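Local coordinates for uncharacterized protein lp_2664 (Lactobacillus plantarum WCFS1, PDB 2PJQ) that is of unknown function but carries an HD domain, consistent with a metal-dependent phosphohydrolase, at residues P155-R160 with A175-Y180. Sequence-based numbering, arbitrary orientation.
Sequences PAIAPR and AINHFY
P159 packs its ring against N177 and Y180, which lie three residues apart, about one turn, on helix 175-183. P159 CD lies 3.3 Å from N177 OD1, and the proline and asparagine side chains cross at about a right angle. Beside it, P159 CB rests 3.8 Å from Y180 CB, the two side chains side by side and pointing the same way; the tyrosine is touched at its root, while its ring meets F184 edge-to-face. A compact ring suits this place, since it offers apolar carbons without an N-H and restricts its own phi (here -55°). The N177 CB points to the loop; CG is anti to the carbonyl carbon (chi1 -70°), and the flat amide, with chi2 at -21°, turns OD1 to the proline and ND2 to I157. ND2 stands 3.9 Å from both I157 O and I157 CG2; no hydrogen bond joins the two segments, and the contact is van der Waals packing. Further out, T174 OG1 accepts a hydrogen bond from N177 N, and R160 NH1 forms a salt bridge with E181 OE1. This is surface packing: the loop between helices 134-148 and 165-170 lies on one flank of helix 175-183, while I176, F179 and Y180 pack against helix 204-219, and A175 and F179 against helix 134-148.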
# COMPACT_ATOMS: atom_id res chain seq x y z
N PRO B 155 -15.35 4.41 -7.75
CA PRO B 155 -16.67 4.90 -7.33
C PRO B 155 -17.84 4.14 -7.92
O PRO B 155 -18.92 4.07 -7.33
CB PRO B 155 -16.64 6.38 -7.74
CG PRO B 155 -15.55 6.46 -8.76
CD PRO B 155 -14.52 5.52 -8.24
N ALA B 156 -17.61 3.55 -9.09
CA ALA B 156 -18.62 2.79 -9.80
C ALA B 156 -18.89 1.50 -9.05
O ALA B 156 -20.03 1.05 -8.94
CB ALA B 156 -18.14 2.49 -11.21
N ILE B 157 -17.82 0.91 -8.52
CA ILE B 157 -17.92 -0.32 -7.76
C ILE B 157 -18.16 0.04 -6.31
O ILE B 157 -17.39 0.80 -5.71
CB ILE B 157 -16.64 -1.14 -7.86
CG1 ILE B 157 -16.19 -1.21 -9.31
CG2 ILE B 157 -16.87 -2.52 -7.29
CD1 ILE B 157 -14.90 -1.97 -9.52
N ALA B 158 -19.22 -0.50 -5.73
CA ALA B 158 -19.52 -0.22 -4.34
C ALA B 158 -19.29 -1.48 -3.53
O ALA B 158 -19.41 -2.59 -4.04
CB ALA B 158 -20.97 0.26 -4.18
N PRO B 159 -18.95 -1.32 -2.25
CA PRO B 159 -18.68 -2.43 -1.33
C PRO B 159 -19.80 -3.46 -1.21
O PRO B 159 -20.94 -3.12 -0.89
CB PRO B 159 -18.38 -1.72 -0.01
CG PRO B 159 -19.08 -0.40 -0.15
CD PRO B 159 -18.80 -0.03 -1.56
N ARG B 160 -19.44 -4.72 -1.47
CA ARG B 160 -20.38 -5.83 -1.38
C ARG B 160 -20.97 -5.81 0.01
O ARG B 160 -20.45 -5.14 0.90
CB ARG B 160 -19.65 -7.15 -1.62
CG ARG B 160 -19.06 -7.29 -3.01
CD ARG B 160 -17.54 -7.36 -2.99
NE ARG B 160 -17.05 -8.72 -3.20
CZ ARG B 160 -15.77 -9.06 -3.17
NH1 ARG B 160 -14.83 -8.15 -2.94
NH2 ARG B 160 -15.41 -10.32 -3.36
N ALA B 175 -9.36 -1.89 -3.06
CA ALA B 175 -8.65 -1.73 -1.81
C ALA B 175 -9.50 -1.01 -0.78
O ALA B 175 -9.59 -1.43 0.37
CB ALA B 175 -7.37 -0.99 -2.04
N ILE B 176 -10.10 0.10 -1.18
CA ILE B 176 -10.93 0.86 -0.26
C ILE B 176 -12.09 -0.00 0.24
O ILE B 176 -12.35 -0.06 1.44
CB ILE B 176 -11.50 2.14 -0.91
CG1 ILE B 176 -10.36 3.11 -1.26
CG2 ILE B 176 -12.48 2.82 0.04
CD1 ILE B 176 -9.71 3.77 -0.05
N ASN B 177 -12.78 -0.68 -0.68
CA ASN B 177 -13.91 -1.51 -0.30
C ASN B 177 -13.59 -2.52 0.82
O ASN B 177 -14.48 -2.97 1.55
CB ASN B 177 -14.46 -2.27 -1.51
CG ASN B 177 -15.15 -1.36 -2.53
OD1 ASN B 177 -15.59 -0.25 -2.21
ND2 ASN B 177 -15.28 -1.85 -3.75
N HIS B 178 -12.31 -2.85 0.96
CA HIS B 178 -11.89 -3.80 1.97
C HIS B 178 -12.13 -3.26 3.38
O HIS B 178 -12.45 -4.02 4.29
CB HIS B 178 -10.42 -4.18 1.79
CG HIS B 178 -10.05 -5.47 2.45
ND1 HIS B 178 -10.87 -6.58 2.41
CD2 HIS B 178 -8.98 -5.82 3.20
CE1 HIS B 178 -10.32 -7.56 3.10
NE2 HIS B 178 -9.17 -7.12 3.59
N PHE B 179 -11.95 -1.96 3.57
CA PHE B 179 -12.19 -1.37 4.89
C PHE B 179 -13.67 -1.53 5.17
O PHE B 179 -14.06 -2.06 6.20
CB PHE B 179 -11.79 0.11 4.93
CG PHE B 179 -10.32 0.34 4.81
CD1 PHE B 179 -9.69 0.25 3.58
CD2 PHE B 179 -9.55 0.58 5.92
CE1 PHE B 179 -8.30 0.40 3.46
CE2 PHE B 179 -8.16 0.74 5.82
CZ PHE B 179 -7.54 0.64 4.58
N TYR B 180 -14.50 -1.08 4.23
CA TYR B 180 -15.94 -1.18 4.39
C TYR B 180 -16.38 -2.62 4.55
O TYR B 180 -17.13 -2.94 5.47
CB TYR B 180 -16.66 -0.57 3.18
CG TYR B 180 -16.66 0.95 3.17
CD1 TYR B 180 -17.24 1.66 4.21
CD2 TYR B 180 -16.05 1.66 2.13
CE1 TYR B 180 -17.21 3.06 4.24
CE2 TYR B 180 -16.00 3.06 2.15
CZ TYR B 180 -16.58 3.75 3.21
OH TYR B 180 -16.48 5.11 3.27